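Local coordinates for glycoside hydrolase family protein (Novosphingobium sp. PP1Y, PDB 6Q2F), which probably hydrolyses glycosidic bonds to terminal alpha-L-rhamnose, acting as an alpha-L-rhamnosidase, at residues T158-G163 / W427-L432; V211-V216 / Q436-L441; S375-D380 / G541-S546; V407-V412 / R529-A534. All coordinates share one frame; numbering follows the deposited sequence.

Contact 1. Residues T158-G163 / W427-L432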
loop_
_atom_site.group_PDB
_atom_site.type_symbol
_atom_site.label_atom_id
_atom_site.label_comp_id
_atom_site.label_asym_id
_atom_site.label_seq_id
_atom_site.Cartn_x
_atom_site.Cartn_y
_atom_site.Cartn_z
ATOM N N THR A 158 -5.507 -3.812 -41.913
ATOM C CA THR A 158 -5.716 -4.148 -43.313
ATOM C C THR A 158 -4.706 -3.379 -44.152
ATOM O O THR A 158 -4.176 -2.350 -43.728
ATOM C CB THR A 158 -7.163 -3.833 -43.747
ATOM O OG1 THR A 158 -8.075 -4.422 -42.810
ATOM C CG2 THR A 158 -7.461 -4.411 -45.115
ATOM N N THR A 159 -4.416 -3.903 -45.337
ATOM C CA THR A 159 -3.530 -3.247 -46.285
ATOM C C THR A 159 -4.305 -2.862 -47.540
ATOM O O THR A 159 -5.247 -3.554 -47.940
ATOM C CB THR A 159 -2.352 -4.144 -46.658
ATOM O OG1 THR A 159 -2.846 -5.406 -47.112
ATOM C CG2 THR A 159 -1.450 -4.367 -45.448
ATOM N N LEU A 160 -3.898 -1.745 -48.153
ATOM C CA LEU A 160 -4.492 -1.240 -49.386
ATOM C C LEU A 160 -3.396 -0.744 -50.318
ATOM O O LEU A 160 -2.282 -0.434 -49.888
ATOM C CB LEU A 160 -5.469 -0.091 -49.128
ATOM C CG LEU A 160 -6.819 -0.442 -48.532
ATOM C CD1 LEU A 160 -7.654 0.826 -48.430
ATOM C CD2 LEU A 160 -7.496 -1.492 -49.405
ATOM N N ALA A 161 -3.746 -0.627 -51.604
ATOM C CA ALA A 161 -2.808 -0.252 -52.660
ATOM C C ALA A 161 -2.570 1.255 -52.758
ATOM O O ALA A 161 -1.420 1.700 -52.822
ATOM C CB ALA A 161 -3.301 -0.783 -54.008
ATOM N N GLY A 162 -3.632 2.056 -52.795
ATOM C CA GLY A 162 -3.454 3.470 -53.079
ATOM C C GLY A 162 -3.590 3.762 -54.560
ATOM O O GLY A 162 -2.674 3.495 -55.342
ATOM N N GLY A 163 -4.722 4.336 -54.948
ATOM C CA GLY A 163 -5.156 4.280 -56.327
ATOM C C GLY A 163 -6.173 3.167 -56.440
ATOM O O GLY A 163 -6.160 2.361 -57.376
ATOM N N TRP A 427 -13.614 5.002 -49.133
ATOM C CA TRP A 427 -12.389 5.782 -49.215
ATOM C C TRP A 427 -11.692 5.580 -50.549
ATOM O O TRP A 427 -11.574 4.457 -51.039
ATOM C CB TRP A 427 -11.443 5.417 -48.064
ATOM C CG TRP A 427 -10.206 6.233 -47.984
ATOM C CD1 TRP A 427 -10.105 7.592 -48.076
ATOM C CD2 TRP A 427 -8.884 5.748 -47.729
ATOM N NE1 TRP A 427 -8.793 7.979 -47.923
ATOM C CE2 TRP A 427 -8.027 6.863 -47.704
ATOM C CE3 TRP A 427 -8.340 4.475 -47.530
ATOM C CZ2 TRP A 427 -6.660 6.745 -47.489
ATOM C CZ3 TRP A 427 -6.982 4.360 -47.322
ATOM C CH2 TRP A 427 -6.157 5.488 -47.306
ATOM N N ALA A 428 -11.230 6.683 -51.125
ATOM C CA ALA A 428 -10.367 6.641 -52.301
ATOM C C ALA A 428 -8.931 6.758 -51.810
ATOM O O ALA A 428 -8.467 7.849 -51.464
ATOM C CB ALA A 428 -10.724 7.750 -53.284
ATOM N N ALA A 429 -8.230 5.628 -51.766
ATOM C CA ALA A 429 -6.870 5.586 -51.253
ATOM C C ALA A 429 -5.949 6.387 -52.163
ATOM O O ALA A 429 -5.717 5.986 -53.308
ATOM C CB ALA A 429 -6.388 4.142 -51.134
ATOM N N PRO A 430 -5.416 7.519 -51.703
ATOM C CA PRO A 430 -4.560 8.325 -52.580
ATOM C C PRO A 430 -3.338 7.545 -53.039
ATOM O O PRO A 430 -2.848 6.639 -52.356
ATOM C CB PRO A 430 -4.169 9.529 -51.709
ATOM C CG PRO A 430 -4.593 9.207 -50.332
ATOM C CD PRO A 430 -5.680 8.184 -50.420
ATOM N N LYS A 431 -2.874 7.889 -54.236
ATOM C CA LYS A 431 -1.700 7.259 -54.818
ATOM C C LYS A 431 -0.465 7.519 -53.963
ATOM O O LYS A 431 -0.328 8.564 -53.324
ATOM C CB LYS A 431 -1.478 7.791 -56.235
ATOM C CG LYS A 431 -1.023 6.768 -57.256
ATOM C CD LYS A 431 -1.128 7.345 -58.673
ATOM C CE LYS A 431 -0.560 6.391 -59.723
ATOM N NZ LYS A 431 0.928 6.299 -59.653
ATOM N N LEU A 432 0.445 6.562 -53.969
ATOM C CA LEU A 432 1.650 6.630 -53.165
ATOM C C LEU A 432 2.862 6.412 -54.051
ATOM O O LEU A 432 2.746 5.843 -55.142
ATOM C CB LEU A 432 1.636 5.570 -52.050
ATOM C CG LEU A 432 0.693 5.767 -50.864
ATOM C CD1 LEU A 432 0.547 4.472 -50.090
ATOM C CD2 LEU A 432 1.194 6.869 -49.944
#

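Contact 2. Residues V211-V216 / Q436-L441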
loop_
_atom_site.group_PDB
_atom_site.type_symbol
_atom_site.label_atom_id
_atom_site.label_comp_id
_atom_site.label_asym_id
_atom_site.label_seq_id
_atom_site.Cartn_x
_atom_site.Cartn_y
_atom_site.Cartn_z
ATOM N N VAL A 211 -10.832 4.888 -37.067
ATOM C CA VAL A 211 -10.147 4.275 -38.192
ATOM C C VAL A 211 -9.038 5.213 -38.622
ATOM O O VAL A 211 -9.281 6.397 -38.877
ATOM C CB VAL A 211 -11.107 3.994 -39.355
ATOM C CG1 VAL A 211 -10.420 3.185 -40.438
ATOM C CG2 VAL A 211 -12.313 3.249 -38.836
ATOM N N LEU A 212 -7.824 4.695 -38.687
ATOM C CA LEU A 212 -6.671 5.463 -39.113
ATOM C C LEU A 212 -6.039 4.765 -40.303
ATOM O O LEU A 212 -6.032 3.535 -40.391
ATOM C CB LEU A 212 -5.641 5.613 -37.994
ATOM C CG LEU A 212 -6.159 6.220 -36.697
ATOM C CD1 LEU A 212 -5.095 6.084 -35.630
ATOM C CD2 LEU A 212 -6.575 7.691 -36.907
ATOM N N ALA A 213 -5.534 5.565 -41.228
ATOM C CA ALA A 213 -4.772 5.055 -42.351
ATOM C C ALA A 213 -3.475 5.835 -42.433
ATOM O O ALA A 213 -3.422 7.023 -42.104
ATOM C CB ALA A 213 -5.541 5.161 -43.670
ATOM N N PHE A 214 -2.423 5.155 -42.871
ATOM C CA PHE A 214 -1.119 5.783 -42.975
ATOM C C PHE A 214 -0.284 4.988 -43.958
ATOM O O PHE A 214 -0.456 3.768 -44.067
ATOM C CB PHE A 214 -0.430 5.867 -41.609
ATOM C CG PHE A 214 -0.438 4.574 -40.836
ATOM C CD1 PHE A 214 0.590 3.660 -40.988
ATOM C CD2 PHE A 214 -1.469 4.277 -39.961
ATOM C CE1 PHE A 214 0.598 2.464 -40.276
ATOM C CE2 PHE A 214 -1.469 3.083 -39.246
ATOM C CZ PHE A 214 -0.429 2.177 -39.408
ATOM N N PRO A 215 0.596 5.645 -44.703
ATOM C CA PRO A 215 1.448 4.925 -45.649
ATOM C C PRO A 215 2.499 4.114 -44.917
ATOM O O PRO A 215 2.930 4.452 -43.812
ATOM C CB PRO A 215 2.092 6.042 -46.481
ATOM C CG PRO A 215 1.273 7.279 -46.186
ATOM C CD PRO A 215 0.774 7.099 -44.792
ATOM N N VAL A 216 2.915 3.031 -45.557
ATOM C CA VAL A 216 3.837 2.088 -44.940
ATOM C C VAL A 216 4.644 1.492 -46.088
ATOM O O VAL A 216 4.130 1.394 -47.213
ATOM C CB VAL A 216 3.068 1.038 -44.113
ATOM C CG1 VAL A 216 2.335 1.671 -42.947
ATOM C CG2 VAL A 216 2.136 0.207 -44.981
ATOM N N GLN A 436 5.361 1.426 -51.592
ATOM C CA GLN A 436 4.706 2.032 -50.434
ATOM C C GLN A 436 3.214 1.755 -50.549
ATOM O O GLN A 436 2.577 2.206 -51.509
ATOM C CB GLN A 436 4.977 3.535 -50.395
ATOM C CG GLN A 436 5.402 4.093 -49.055
ATOM C CD GLN A 436 5.902 5.526 -49.164
ATOM O OE1 GLN A 436 6.815 5.815 -49.937
ATOM N NE2 GLN A 436 5.299 6.428 -48.393
ATOM N N HIS A 437 2.649 1.022 -49.593
ATOM C CA HIS A 437 1.215 0.759 -49.591
ATOM C C HIS A 437 0.554 1.372 -48.362
ATOM O O HIS A 437 1.212 1.932 -47.477
ATOM C CB HIS A 437 0.925 -0.746 -49.677
ATOM C CG HIS A 437 1.336 -1.529 -48.468
ATOM N ND1 HIS A 437 2.616 -2.008 -48.293
ATOM C CD2 HIS A 437 0.623 -1.956 -47.397
ATOM C CE1 HIS A 437 2.681 -2.678 -47.156
ATOM N NE2 HIS A 437 1.485 -2.664 -46.594
ATOM N N TRP A 438 -0.775 1.281 -48.332
ATOM C CA TRP A 438 -1.569 1.823 -47.240
ATOM C C TRP A 438 -1.806 0.774 -46.164
ATOM O O TRP A 438 -2.002 -0.410 -46.455
ATOM C CB TRP A 438 -2.917 2.344 -47.746
ATOM C CG TRP A 438 -2.847 3.698 -48.378
ATOM C CD1 TRP A 438 -2.877 3.988 -49.716
ATOM C CD2 TRP A 438 -2.731 4.953 -47.697
ATOM N NE1 TRP A 438 -2.788 5.350 -49.905
ATOM C CE2 TRP A 438 -2.693 5.962 -48.682
ATOM C CE3 TRP A 438 -2.655 5.322 -46.353
ATOM C CZ2 TRP A 438 -2.585 7.312 -48.360
ATOM C CZ3 TRP A 438 -2.544 6.665 -46.036
ATOM C CH2 TRP A 438 -2.513 7.642 -47.033
ATOM N N ARG A 439 -1.888 1.241 -44.942
ATOM C CA ARG A 439 -2.229 0.406 -43.840
ATOM C C ARG A 439 -3.403 1.071 -43.189
ATOM O O ARG A 439 -3.364 2.217 -42.888
ATOM C CB ARG A 439 -1.092 0.322 -42.881
ATOM C CG ARG A 439 -1.172 -0.831 -41.937
ATOM C CD ARG A 439 0.235 -1.224 -41.659
ATOM N NE ARG A 439 0.380 -1.872 -40.396
ATOM C CZ ARG A 439 1.544 -2.024 -39.791
ATOM N NH1 ARG A 439 2.654 -1.569 -40.344
ATOM N NH2 ARG A 439 1.594 -2.653 -38.631
ATOM N N VAL A 440 -4.450 0.306 -42.981
ATOM C CA VAL A 440 -5.634 0.815 -42.368
ATOM C C VAL A 440 -5.821 0.113 -41.047
ATOM O O VAL A 440 -5.896 -1.079 -40.973
ATOM C CB VAL A 440 -6.849 0.604 -43.246
ATOM C CG1 VAL A 440 -8.062 1.255 -42.643
ATOM C CG2 VAL A 440 -6.578 1.149 -44.619
ATOM N N LEU A 441 -5.911 0.919 -40.015
ATOM C CA LEU A 441 -6.055 0.451 -38.676
ATOM C C LEU A 441 -7.424 0.749 -38.138
ATOM O O LEU A 441 -7.837 1.876 -38.094
ATOM C CB LEU A 441 -5.011 1.164 -37.850
ATOM C CG LEU A 441 -4.659 0.729 -36.465
ATOM C CD1 LEU A 441 -4.679 -0.761 -36.396
ATOM C CD2 LEU A 441 -3.281 1.219 -36.151
#

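Contact 3. Residues S375-D380 / G541-S546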
loop_
_atom_site.group_PDB
_atom_site.type_symbol
_atom_site.label_atom_id
_atom_site.label_comp_id
_atom_site.label_asym_id
_atom_site.label_seq_id
_atom_site.Cartn_x
_atom_site.Cartn_y
_atom_site.Cartn_z
ATOM N N SER A 375 10.075 -8.471 -40.352
ATOM C CA SER A 375 11.114 -7.780 -41.114
ATOM C C SER A 375 11.269 -6.340 -40.646
ATOM O O SER A 375 12.383 -5.809 -40.612
ATOM C CB SER A 375 10.789 -7.799 -42.608
ATOM O OG SER A 375 10.199 -9.020 -43.009
ATOM N N ASP A 376 10.164 -5.689 -40.295
ATOM C CA ASP A 376 10.188 -4.276 -39.960
ATOM C C ASP A 376 10.447 -4.058 -38.470
ATOM O O ASP A 376 10.349 -4.971 -37.644
ATOM C CB ASP A 376 8.878 -3.598 -40.376
ATOM C CG ASP A 376 7.647 -4.406 -39.991
ATOM O OD1 ASP A 376 7.775 -5.631 -39.767
ATOM O OD2 ASP A 376 6.544 -3.816 -39.928
ATOM N N ALA A 377 10.793 -2.821 -38.140
ATOM C CA ALA A 377 10.997 -2.414 -36.761
ATOM C C ALA A 377 9.658 -2.039 -36.146
ATOM O O ALA A 377 8.923 -1.219 -36.702
ATOM C CB ALA A 377 11.966 -1.234 -36.691
ATOM N N LEU A 378 9.342 -2.645 -35.009
ATOM C CA LEU A 378 8.124 -2.331 -34.280
ATOM C C LEU A 378 8.488 -1.544 -33.025
ATOM O O LEU A 378 9.659 -1.441 -32.642
ATOM C CB LEU A 378 7.357 -3.612 -33.919
ATOM C CG LEU A 378 6.335 -4.208 -34.912
ATOM C CD1 LEU A 378 6.902 -4.269 -36.297
ATOM C CD2 LEU A 378 5.875 -5.604 -34.480
ATOM N N VAL A 379 7.468 -0.974 -32.383
ATOM C CA VAL A 379 7.700 -0.343 -31.093
ATOM C C VAL A 379 8.200 -1.399 -30.122
ATOM O O VAL A 379 7.514 -2.392 -29.846
ATOM C CB VAL A 379 6.437 0.340 -30.575
ATOM C CG1 VAL A 379 6.664 0.810 -29.136
ATOM C CG2 VAL A 379 6.071 1.521 -31.481
ATOM N N ASP A 380 9.411 -1.201 -29.614
ATOM C CA ASP A 380 9.981 -2.153 -28.679
ATOM C C ASP A 380 9.159 -2.187 -27.396
ATOM O O ASP A 380 8.894 -1.146 -26.790
ATOM C CB ASP A 380 11.432 -1.783 -28.383
ATOM C CG ASP A 380 12.070 -2.723 -27.403
ATOM O OD1 ASP A 380 11.983 -3.950 -27.636
ATOM O OD2 ASP A 380 12.630 -2.247 -26.394
ATOM N N GLY A 541 7.147 8.011 -36.076
ATOM C CA GLY A 541 8.317 8.852 -35.874
ATOM C C GLY A 541 9.480 8.028 -35.348
ATOM O O GLY A 541 9.581 6.817 -35.585
ATOM N N THR A 542 10.376 8.689 -34.622
ATOM C CA THR A 542 11.509 7.989 -34.036
ATOM C C THR A 542 11.045 7.132 -32.866
ATOM O O THR A 542 9.962 7.332 -32.312
ATOM C CB THR A 542 12.565 8.982 -33.558
ATOM O OG1 THR A 542 12.051 9.704 -32.435
ATOM C CG2 THR A 542 12.899 9.987 -34.676
ATOM N N ARG A 543 11.886 6.167 -32.481
ATOM C CA ARG A 543 11.577 5.358 -31.304
ATOM C C ARG A 543 11.353 6.233 -30.084
ATOM O O ARG A 543 10.488 5.942 -29.249
ATOM C CB ARG A 543 12.698 4.352 -31.020
ATOM C CG ARG A 543 12.848 3.237 -32.042
ATOM C CD ARG A 543 13.799 2.160 -31.510
ATOM N NE ARG A 543 14.031 1.112 -32.499
ATOM C CZ ARG A 543 13.183 0.119 -32.738
ATOM N NH1 ARG A 543 12.049 0.039 -32.052
ATOM N NH2 ARG A 543 13.466 -0.791 -33.665
ATOM N N GLU A 544 12.131 7.307 -29.959
ATOM C CA GLU A 544 12.006 8.172 -28.794
ATOM C C GLU A 544 10.667 8.899 -28.793
ATOM O O GLU A 544 10.015 9.008 -27.751
ATOM C CB GLU A 544 13.175 9.160 -28.744
ATOM C CG GLU A 544 13.215 10.055 -27.487
ATOM C CD GLU A 544 13.269 9.281 -26.166
ATOM O OE1 GLU A 544 13.796 8.148 -26.132
ATOM O OE2 GLU A 544 12.778 9.816 -25.150
ATOM N N GLN A 545 10.235 9.393 -29.958
ATOM C CA GLN A 545 8.941 10.063 -30.049
ATOM C C GLN A 545 7.793 9.121 -29.705
ATOM O O GLN A 545 6.844 9.508 -29.016
ATOM C CB GLN A 545 8.748 10.629 -31.449
ATOM C CG GLN A 545 9.567 11.851 -31.775
ATOM C CD GLN A 545 9.439 12.188 -33.259
ATOM O OE1 GLN A 545 9.648 11.332 -34.116
ATOM N NE2 GLN A 545 9.050 13.422 -33.560
ATOM N N SER A 546 7.841 7.885 -30.204
ATOM C CA SER A 546 6.784 6.940 -29.862
ATOM C C SER A 546 6.855 6.573 -28.391
ATOM O O SER A 546 5.822 6.451 -27.729
ATOM C CB SER A 546 6.864 5.693 -30.743
ATOM O OG SER A 546 6.184 5.916 -31.971
HETATM O O HOH W 1 10.689 1.211 -29.784
#

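Contact 4. Residues V407-V412 / R529-A534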
loop_
_atom_site.group_PDB
_atom_site.type_symbol
_atom_site.label_atom_id
_atom_site.label_comp_id
_atom_site.label_asym_id
_atom_site.label_seq_id
_atom_site.Cartn_x
_atom_site.Cartn_y
_atom_site.Cartn_z
ATOM N N VAL A 407 6.392 5.548 -39.111
ATOM C CA VAL A 407 5.397 6.309 -39.853
ATOM C C VAL A 407 5.499 7.785 -39.498
ATOM O O VAL A 407 5.623 8.156 -38.320
ATOM C CB VAL A 407 3.991 5.768 -39.544
ATOM C CG1 VAL A 407 2.932 6.606 -40.226
ATOM C CG2 VAL A 407 3.873 4.289 -39.945
ATOM N N ASP A 408 5.436 8.637 -40.513
ATOM C CA ASP A 408 5.368 10.072 -40.277
ATOM C C ASP A 408 4.013 10.403 -39.666
ATOM O O ASP A 408 2.982 10.079 -40.265
ATOM C CB ASP A 408 5.581 10.851 -41.585
ATOM C CG ASP A 408 5.753 12.347 -41.356
ATOM O OD1 ASP A 408 5.200 12.877 -40.365
ATOM O OD2 ASP A 408 6.449 13.000 -42.161
ATOM N N PRO A 409 3.964 11.024 -38.487
ATOM C CA PRO A 409 2.658 11.352 -37.887
ATOM C C PRO A 409 1.768 12.176 -38.802
ATOM O O PRO A 409 0.556 11.935 -38.865
ATOM C CB PRO A 409 3.028 12.138 -36.619
ATOM C CG PRO A 409 4.479 11.967 -36.428
ATOM C CD PRO A 409 5.103 11.493 -37.687
ATOM N N ASP A 410 2.337 13.143 -39.521
ATOM C CA ASP A 410 1.536 13.962 -40.427
ATOM C C ASP A 410 0.903 13.146 -41.545
ATOM O O ASP A 410 -0.101 13.585 -42.121
ATOM C CB ASP A 410 2.395 15.081 -41.014
ATOM C CG ASP A 410 2.898 16.034 -39.953
ATOM O OD1 ASP A 410 2.130 16.320 -39.007
ATOM O OD2 ASP A 410 4.059 16.484 -40.048
ATOM N N SER A 411 1.456 11.971 -41.852
ATOM C CA SER A 411 0.884 11.105 -42.878
ATOM C C SER A 411 -0.374 10.388 -42.410
ATOM O O SER A 411 -1.118 9.872 -43.251
ATOM C CB SER A 411 1.895 10.046 -43.312
ATOM O OG SER A 411 3.165 10.610 -43.546
ATOM N N VAL A 412 -0.613 10.305 -41.099
ATOM C CA VAL A 412 -1.738 9.517 -40.607
ATOM C C VAL A 412 -3.042 10.246 -40.898
ATOM O O VAL A 412 -3.178 11.442 -40.617
ATOM C CB VAL A 412 -1.595 9.228 -39.108
ATOM C CG1 VAL A 412 -2.834 8.477 -38.603
ATOM C CG2 VAL A 412 -0.328 8.425 -38.843
ATOM N N ARG A 529 -4.206 11.359 -31.941
ATOM C CA ARG A 529 -4.642 10.543 -33.077
ATOM C C ARG A 529 -3.509 10.080 -33.987
ATOM O O ARG A 529 -3.474 8.884 -34.323
ATOM C CB ARG A 529 -5.716 11.293 -33.877
ATOM C CG ARG A 529 -7.120 10.951 -33.397
ATOM C CD ARG A 529 -8.054 12.166 -33.399
ATOM N NE ARG A 529 -8.619 12.450 -34.710
ATOM C CZ ARG A 529 -8.379 13.559 -35.408
ATOM N NH1 ARG A 529 -7.580 14.498 -34.914
ATOM N NH2 ARG A 529 -8.944 13.728 -36.602
ATOM N N PRO A 530 -2.566 10.927 -34.410
ATOM C CA PRO A 530 -1.504 10.427 -35.295
ATOM C C PRO A 530 -0.595 9.416 -34.621
ATOM O O PRO A 530 0.107 8.665 -35.318
ATOM C CB PRO A 530 -0.736 11.700 -35.683
ATOM C CG PRO A 530 -1.679 12.825 -35.417
ATOM C CD PRO A 530 -2.437 12.376 -34.191
ATOM N N TRP A 531 -0.596 9.367 -33.289
ATOM C CA TRP A 531 0.291 8.499 -32.532
ATOM C C TRP A 531 -0.362 7.193 -32.098
ATOM O O TRP A 531 0.359 6.254 -31.732
ATOM C CB TRP A 531 0.819 9.250 -31.307
ATOM C CG TRP A 531 1.557 10.484 -31.708
ATOM C CD1 TRP A 531 1.038 11.744 -31.844
ATOM C CD2 TRP A 531 2.947 10.581 -32.052
ATOM N NE1 TRP A 531 2.022 12.619 -32.241
ATOM C CE2 TRP A 531 3.201 11.933 -32.380
ATOM C CE3 TRP A 531 4.003 9.660 -32.104
ATOM C CZ2 TRP A 531 4.467 12.385 -32.759
ATOM C CZ3 TRP A 531 5.261 10.107 -32.473
ATOM C CH2 TRP A 531 5.481 11.459 -32.804
ATOM N N LEU A 532 -1.690 7.093 -32.168
ATOM C CA LEU A 532 -2.370 5.859 -31.774
ATOM C C LEU A 532 -1.752 4.588 -32.350
ATOM O O LEU A 532 -1.739 3.576 -31.629
ATOM C CB LEU A 532 -3.855 5.933 -32.153
ATOM C CG LEU A 532 -4.637 7.058 -31.473
ATOM C CD1 LEU A 532 -6.097 7.009 -31.867
ATOM C CD2 LEU A 532 -4.487 6.989 -29.964
ATOM N N PRO A 533 -1.231 4.549 -33.590
ATOM C CA PRO A 533 -0.669 3.279 -34.082
ATOM C C PRO A 533 0.442 2.728 -33.213
ATOM O O PRO A 533 0.654 1.510 -33.203
ATOM C CB PRO A 533 -0.169 3.644 -35.486
ATOM C CG PRO A 533 -1.050 4.754 -35.906
ATOM C CD PRO A 533 -1.251 5.565 -34.662
ATOM N N ALA A 534 1.145 3.587 -32.471
ATOM C CA ALA A 534 2.159 3.112 -31.533
ATOM C C ALA A 534 1.564 2.211 -30.465
ATOM O O ALA A 534 2.239 1.299 -29.973
ATOM C CB ALA A 534 2.866 4.302 -30.881
#

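Contact 1. Residues T158-G163 / W427-L432
The end of strand 151-160 with the loop after it and residues 427-432 run in directions about 80° apart, and the two backbones come closest at Gly-162 and Ala-429, whose CA atoms lie 4.4 Å apart. One hydrogen bond ties them: Gly-163 N gives its proton to Ala-429 O over a short 2.5 Å. The N-H points well at the oxygen (157°), but the donor sits above the carbonyl plane. Gly-162 CA adds a weaker CA-H...O approach to the same Ala-429 O and also lies 3.3 Å from Pro-430 O. A CB on Gly-162 would run into Pro-430 O and into the carbonyl of Ala-161, so the bare backbone allows this close passage. The methyl of Ala-429 also rests on the glycine, with Ala-429 CB 3.6 Å from Gly-162 CA. The apolar half of the contact belongs to Leu-160 and Trp-427. CD1 of Leu-160 meets the edge of the indole at the CE3-CZ3 bond, 3.8 Å from Trp-427 CZ3. Trp-427 holds its CG anti to the backbone N, and Ala-429 CA of the same segment covers the centre of one indole face. Trp-438 of strand 436-447 packs against both segments: its NE1 donates to Pro-430 O, and it makes a T-shaped pair with Trp-427. Here the chain leaves strand 151-160, an outer strand of a four-stranded antiparallel sheet, turns through the two glycines, and enters strand 164-165, which pairs with strand 428-429.

Contact 2. Residues V211-V216 / Q436-L441
Strands 211-216 and 436-441 run antiparallel at 152°, joined by six backbone hydrogen bonds from the pairs Leu-212/Leu-441, Phe-214/Arg-439 and Val-216/His-437. Packing is tight on the face that carries these three pairs. Phe-214 holds its CG in the crowded position between backbone N and carbonyl carbon (chi1 49°), which lays the ring alongside Arg-439: Arg-439 CB stands over its face 4.2 Å from the ring centroid, while Leu-441 CD2 comes to its edge. An alanine at Phe-214 would remove this ring and would probably let the aliphatic stem of Arg-439 loosen. Val-216 CG2 sits over the imidazole of His-437, 3.5 Å from the ring centroid. On the other face, Trp-438 lies beside Pro-215, whose CG is over its six-membered ring, and Ala-213 CB touches Trp-438 CE3. The grip slackens at Gln-436, which is partly exposed and brings NE2 only to 3.8 Å from Pro-215 CB. The polar ends find partners outside the two segments: Arg-439 NH2 forms a salt bridge with Glu-157, and His-437 ND1 bonds Asp-218. Both strands are central in their sheet, flanked by strand 151-160 beside 436-447 and strand 413-414 beside 206-217.

Contact 3. Residues S375-D380 / G541-S546
Gly-541 opens the second segment with a positive phi of 60°, and a CB there would strike OE1 of Gln-545. Thr-542 follows as the N-cap of helix 543-575. It forms a capping box with Gln-545: Gln-545 N donates to Thr-542 OG1 at 3.1 Å, and Thr-542 N donates in return to Gln-545 OE1 at 2.8 Å. Arg-543, the first helical residue, carries most of the contact. Its chain runs extended from CG to NE, bringing the guanidinium beside the loop 375-380, where NH1 donates to Leu-378 O over 2.9 Å, with the acceptor in the guanidinium plane (14° out of it). The same NH1 donates to a water, which also takes the N-H of Asp-380, so the loop backbone is gripped at two points. Arg-543 NH2 packs 3.4 Å from Ala-377 CB and is held by a salt bridge to Asp-402 and a hydrogen bond to Ser-319. Replacing Arg-543 by a leucine would remove these donors and is likely to leave Leu-378 O and the bridging water less well fixed. Ser-546 CB touches Val-379 CG2 at 4.3 Å, while its OG bonds Val-540 O. The contact thus joins the start of helix 543-575 to the loop between strand 366-374 and helix 382-385, beside strand 316-325.

Contact 4. Residues V407-V412 / R529-A534
Pro-409 lays its ring over one face of the Trp-531 indole, with CG 3.6 Å above the ring plane and offset toward the rim. The CH-pi contact is therefore off-centre: CG is 4.1 Å from the centroid of the six-membered ring and meets Trp-531 CZ2 at 3.7 Å. The neighbouring CB, also over the indole, meets a second proline, Pro-409 CB lying 3.9 Å from Pro-530 CB and Pro-409 O 3.4 Å from Pro-530 CB. Val-412 completes the patch from its own side, placing CG2 3.6 Å from Pro-530 O and CB near Pro-530 CB. The patch is van der Waals contact, mostly carbon to carbon, with the two carbonyl oxygens against side-chain carbons. The shape of the first segment comes from within: Asp-408 OD1 accepts from Asp-410 N in an Asx turn, met from above the carboxylate plane, and Asp-408 O takes Ser-411 N, opening the short 3-10 turn 409-411. The Trp-531 ring also meets Phe-549 of helix 543-575. Arg-529, at the start, makes salt bridges to Asp-527 and Asp-414. The two loops thereby close over strand 206-217, with Val-412 on Phe-214 and Leu-532 on Leu-212, while helix 516-524 meets Leu-532.

Overall arrangement
Contacts 1 and 2 share the four-stranded sheet, their centres about 8 Å apart; the hydrogen bond from Trp-438 N to Leu-160 O connects them. Contact 4, its centre about 10 Å from that of contact 2, packs mainly on the Leu-212 and Phe-214 face, with Ser-411 also reaching Pro-215. Val-407 O bonds Gly-541 N to link it to contact 3, about 12 Å away between centres. Contacts 1 and 3 are farthest apart, about 23 Å between centres. Contact 3 ties the loop after strand 366-374, of a second sheet, to the start of helix 543-575, while contact 4 packs two loops against the first sheet. The sodium ligands Asp-503, Ser-504, Glu-583, Glu-586 and Glu-644 belong to none of the four.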